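Local coordinates for protein 11S globulin subunit beta (Cucurbita maxima, PDB 2E9Q) that stores nitrogen and carbon in pumpkin seeds as an 11S globulin, whose subunits assemble into hexamers, at residues 412-422 with 436-446. Sequence-based numbering, arbitrary orientation.
Sequences GRVSQMRMLPL and AQRLKYGQQEM
The ammonium of K440 is gripped by two carbonyls at the end of helix 416-419. NZ lies 2.8 Å from L420 O and 3.1 Å from R418 O. It sits above both carbonyl planes, not on a lone pair. D123 and Q124 of the second subunit also bind NZ, and D123 takes the hydroxyl of Y441 as well. This buried charge therefore ties the two segments to the subunit interface. CG of K440 stands between the backbone N and the carbonyl carbon (chi1 73°), and a bend at chi3 carries the end of the chain to the carbonyls. On the way, CD of K440 passes L422 CD2 at 3.4 Å, a tight fit, with the side chains at about a right angle.

Farther along, R418 reaches the chain that follows helix 433-441. Its NH2 donates to Q443 O at 2.6 Å, with the acceptor close to the guanidinium plane. The CA of Y441 lies over one face of the guanidinium. NH1 meets the edge of the Y441 ring at CD1, with the two planes 80° apart. With R418 cut back to alanine, Q443 O would probably lose this donor and the Y441 ring edge its neighbour.

Both segments belong to the helical extension of the C-terminal cupin module. In 11S globulins such extensions pack against the neighbouring subunit of the trimer. Here, the short helix 416-419 packs against helix 433-441.

At the barrel end, R413 N donates to E445 O at 3.1 Å. The M446 side chain bends at chi2 and chi3 to bring its thioether to V414 CG2. M446 also touches L409 of strand 407-409, and E445 forms a salt bridge with R302 and accepts from S450 N.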
loop_
_atom_site.group_PDB
_atom_site.type_symbol
_atom_site.label_atom_id
_atom_site.label_comp_id
_atom_site.label_asym_id
_atom_site.label_seq_id
_atom_site.Cartn_x
_atom_site.Cartn_y
_atom_site.Cartn_z
ATOM N N GLY A 412 11.217 -29.548 -14.440
ATOM C CA GLY A 412 12.330 -29.094 -15.264
ATOM C C GLY A 412 13.627 -29.093 -14.484
ATOM O O GLY A 412 13.654 -29.598 -13.365
ATOM N N ARG A 413 14.696 -28.526 -15.051
ATOM C CA ARG A 413 15.990 -28.494 -14.356
ATOM C C ARG A 413 15.978 -27.753 -13.026
ATOM O O ARG A 413 16.530 -28.248 -12.041
ATOM C CB ARG A 413 17.079 -27.901 -15.256
ATOM C CG ARG A 413 17.653 -28.883 -16.268
ATOM C CD ARG A 413 19.092 -28.527 -16.635
ATOM N NE ARG A 413 19.211 -27.217 -17.276
ATOM C CZ ARG A 413 18.768 -26.934 -18.496
ATOM N NH1 ARG A 413 18.169 -27.867 -19.220
ATOM N NH2 ARG A 413 18.929 -25.717 -18.999
ATOM N N VAL A 414 15.391 -26.559 -12.994
ATOM C CA VAL A 414 15.309 -25.801 -11.742
ATOM C C VAL A 414 13.826 -25.684 -11.427
ATOM O O VAL A 414 13.135 -24.803 -11.942
ATOM C CB VAL A 414 15.942 -24.374 -11.860
ATOM C CG1 VAL A 414 17.454 -24.480 -12.001
ATOM C CG2 VAL A 414 15.368 -23.631 -13.055
ATOM N N SER A 415 13.334 -26.578 -10.578
ATOM C CA SER A 415 11.920 -26.572 -10.253
ATOM C C SER A 415 11.606 -27.005 -8.832
ATOM O O SER A 415 12.481 -27.433 -8.081
ATOM C CB SER A 415 11.165 -27.467 -11.238
ATOM O OG SER A 415 11.620 -28.804 -11.143
ATOM N N GLN A 416 10.334 -26.879 -8.473
ATOM C CA GLN A 416 9.873 -27.255 -7.152
ATOM C C GLN A 416 10.044 -28.756 -6.978
ATOM O O GLN A 416 10.449 -29.229 -5.922
ATOM C CB GLN A 416 8.396 -26.872 -6.991
ATOM C CG GLN A 416 8.100 -26.000 -5.773
ATOM C CD GLN A 416 8.731 -24.615 -5.857
ATOM O OE1 GLN A 416 8.708 -23.857 -4.888
ATOM N NE2 GLN A 416 9.292 -24.277 -7.015
ATOM N N MET A 417 9.745 -29.502 -8.029
ATOM C CA MET A 417 9.849 -30.951 -7.982
ATOM C C MET A 417 11.309 -31.358 -7.724
ATOM O O MET A 417 11.583 -32.257 -6.927
ATOM C CB MET A 417 9.338 -31.563 -9.289
ATOM C CG MET A 417 8.313 -32.685 -9.100
ATOM S SD MET A 417 6.664 -32.155 -8.544
ATOM C CE MET A 417 6.806 -32.335 -6.772
ATOM N N ARG A 418 12.241 -30.677 -8.388
ATOM C CA ARG A 418 13.666 -30.957 -8.239
ATOM C C ARG A 418 14.158 -30.687 -6.824
ATOM O O ARG A 418 15.001 -31.414 -6.304
ATOM C CB ARG A 418 14.472 -30.101 -9.220
ATOM C CG ARG A 418 14.211 -30.407 -10.686
ATOM C CD ARG A 418 15.306 -31.280 -11.264
ATOM N NE ARG A 418 15.108 -31.550 -12.685
ATOM C CZ ARG A 418 16.016 -32.125 -13.467
ATOM N NH1 ARG A 418 17.188 -32.492 -12.971
ATOM N NH2 ARG A 418 15.753 -32.328 -14.749
ATOM N N MET A 419 13.627 -29.644 -6.199
ATOM C CA MET A 419 14.026 -29.282 -4.843
ATOM C C MET A 419 13.612 -30.302 -3.782
ATOM O O MET A 419 14.238 -30.410 -2.731
ATOM C CB MET A 419 13.418 -27.929 -4.464
ATOM C CG MET A 419 14.024 -26.733 -5.173
ATOM S SD MET A 419 15.564 -26.184 -4.385
ATOM C CE MET A 419 14.915 -25.012 -3.174
ATOM N N LEU A 420 12.550 -31.043 -4.051
ATOM C CA LEU A 420 12.046 -31.997 -3.076
ATOM C C LEU A 420 12.768 -33.329 -3.046
ATOM O O LEU A 420 13.001 -33.940 -4.081
ATOM C CB LEU A 420 10.553 -32.236 -3.317
ATOM C CG LEU A 420 9.642 -31.013 -3.131
ATOM C CD1 LEU A 420 8.336 -31.200 -3.893
ATOM C CD2 LEU A 420 9.397 -30.797 -1.661
ATOM N N PRO A 421 13.129 -33.794 -1.845
ATOM C CA PRO A 421 13.822 -35.071 -1.664
ATOM C C PRO A 421 12.972 -36.187 -2.254
ATOM O O PRO A 421 11.749 -36.053 -2.335
ATOM C CB PRO A 421 13.934 -35.192 -0.147
ATOM C CG PRO A 421 13.999 -33.765 0.305
ATOM C CD PRO A 421 12.963 -33.098 -0.557
ATOM N N LEU A 422 13.608 -37.281 -2.667
ATOM C CA LEU A 422 12.864 -38.397 -3.229
ATOM C C LEU A 422 11.929 -38.981 -2.177
ATOM O O LEU A 422 10.823 -39.390 -2.490
ATOM C CB LEU A 422 13.815 -39.488 -3.739
ATOM C CG LEU A 422 14.506 -39.242 -5.079
ATOM C CD1 LEU A 422 15.383 -40.438 -5.411
ATOM C CD2 LEU A 422 13.469 -39.042 -6.172
ATOM N N ALA A 436 9.566 -41.855 -8.394
ATOM C CA ALA A 436 9.804 -40.506 -7.903
ATOM C C ALA A 436 11.011 -39.934 -8.638
ATOM O O ALA A 436 11.079 -38.737 -8.910
ATOM C CB ALA A 436 10.064 -40.532 -6.400
ATOM N N GLN A 437 11.958 -40.809 -8.966
ATOM C CA GLN A 437 13.162 -40.396 -9.668
ATOM C C GLN A 437 12.794 -39.997 -11.082
ATOM O O GLN A 437 13.230 -38.961 -11.574
ATOM C CB GLN A 437 14.175 -41.537 -9.707
ATOM C CG GLN A 437 15.592 -41.070 -9.959
ATOM C CD GLN A 437 16.569 -42.217 -10.038
ATOM O OE1 GLN A 437 17.767 -42.042 -9.823
ATOM N NE2 GLN A 437 16.067 -43.401 -10.362
ATOM N N ARG A 438 11.981 -40.825 -11.729
ATOM C CA ARG A 438 11.541 -40.548 -13.093
ATOM C C ARG A 438 10.690 -39.280 -13.123
ATOM O O ARG A 438 10.698 -38.525 -14.094
ATOM C CB ARG A 438 10.742 -41.744 -13.636
ATOM C CG ARG A 438 9.971 -41.467 -14.932
ATOM C CD ARG A 438 9.982 -42.680 -15.880
ATOM N NE ARG A 438 9.326 -43.872 -15.338
ATOM C CZ ARG A 438 8.009 -44.069 -15.316
ATOM N NH1 ARG A 438 7.183 -43.155 -15.812
ATOM N NH2 ARG A 438 7.515 -45.190 -14.798
ATOM N N LEU A 439 9.968 -39.043 -12.037
ATOM C CA LEU A 439 9.104 -37.879 -11.942
ATOM C C LEU A 439 9.908 -36.579 -11.865
ATOM O O LEU A 439 9.673 -35.655 -12.649
ATOM C CB LEU A 439 8.200 -38.018 -10.711
ATOM C CG LEU A 439 7.024 -37.056 -10.517
ATOM C CD1 LEU A 439 7.526 -35.671 -10.161
ATOM C CD2 LEU A 439 6.183 -37.034 -11.786
ATOM N N LYS A 440 10.862 -36.509 -10.934
ATOM C CA LYS A 440 11.659 -35.291 -10.767
ATOM C C LYS A 440 12.832 -35.073 -11.710
ATOM O O LYS A 440 13.303 -33.943 -11.841
ATOM C CB LYS A 440 12.159 -35.159 -9.324
ATOM C CG LYS A 440 13.267 -36.101 -8.937
ATOM C CD LYS A 440 13.723 -35.876 -7.489
ATOM C CE LYS A 440 14.464 -34.564 -7.295
ATOM N NZ LYS A 440 15.069 -34.481 -5.923
ATOM N N TYR A 441 13.315 -36.120 -12.372
ATOM C CA TYR A 441 14.445 -35.946 -13.294
ATOM C C TYR A 441 14.074 -36.253 -14.734
ATOM O O TYR A 441 14.938 -36.251 -15.615
ATOM C CB TYR A 441 15.620 -36.835 -12.886
ATOM C CG TYR A 441 16.124 -36.582 -11.488
ATOM C CD1 TYR A 441 16.594 -35.328 -11.113
ATOM C CD2 TYR A 441 16.125 -37.596 -10.538
ATOM C CE1 TYR A 441 17.054 -35.089 -9.814
ATOM C CE2 TYR A 441 16.579 -37.370 -9.240
ATOM C CZ TYR A 441 17.041 -36.115 -8.887
ATOM O OH TYR A 441 17.478 -35.884 -7.605
ATOM N N GLY A 442 12.790 -36.515 -14.964
ATOM C CA GLY A 442 12.317 -36.834 -16.300
ATOM C C GLY A 442 12.446 -35.692 -17.288
ATOM O O GLY A 442 12.936 -35.882 -18.395
ATOM N N GLN A 443 11.998 -34.504 -16.901
ATOM C CA GLN A 443 12.086 -33.341 -17.782
ATOM C C GLN A 443 13.431 -32.659 -17.566
ATOM O O GLN A 443 13.766 -32.254 -16.443
ATOM C CB GLN A 443 10.964 -32.343 -17.485
ATOM C CG GLN A 443 10.934 -31.169 -18.450
ATOM C CD GLN A 443 10.379 -31.557 -19.800
ATOM O OE1 GLN A 443 10.536 -30.835 -20.784
ATOM N NE2 GLN A 443 9.708 -32.701 -19.852
ATOM N N GLN A 444 14.195 -32.527 -18.645
ATOM C CA GLN A 444 15.511 -31.913 -18.570
ATOM C C GLN A 444 15.554 -30.470 -19.064
ATOM O O GLN A 444 16.482 -29.728 -18.740
ATOM C CB GLN A 444 16.536 -32.759 -19.332
ATOM C CG GLN A 444 16.923 -34.049 -18.620
ATOM C CD GLN A 444 17.571 -33.814 -17.262
ATOM O OE1 GLN A 444 18.005 -34.756 -16.597
ATOM N NE2 GLN A 444 17.638 -32.554 -16.845
ATOM N N GLU A 445 14.554 -30.069 -19.843
ATOM C CA GLU A 445 14.498 -28.705 -20.348
ATOM C C GLU A 445 14.097 -27.708 -19.253
ATOM O O GLU A 445 13.972 -28.082 -18.084
ATOM C CB GLU A 445 13.548 -28.634 -21.539
ATOM C CG GLU A 445 14.042 -29.453 -22.720
ATOM C CD GLU A 445 13.557 -28.913 -24.050
ATOM O OE1 GLU A 445 14.077 -29.348 -25.100
ATOM O OE2 GLU A 445 12.654 -28.050 -24.048
ATOM N N MET A 446 13.907 -26.442 -19.618
ATOM C CA MET A 446 13.557 -25.436 -18.614
ATOM C C MET A 446 12.142 -24.861 -18.719
ATOM O O MET A 446 11.170 -25.610 -18.771
ATOM C CB MET A 446 14.579 -24.301 -18.638
ATOM C CG MET A 446 14.733 -23.600 -17.297
ATOM S SD MET A 446 15.467 -24.688 -16.046
ATOM C CE MET A 446 13.996 -25.479 -15.305
#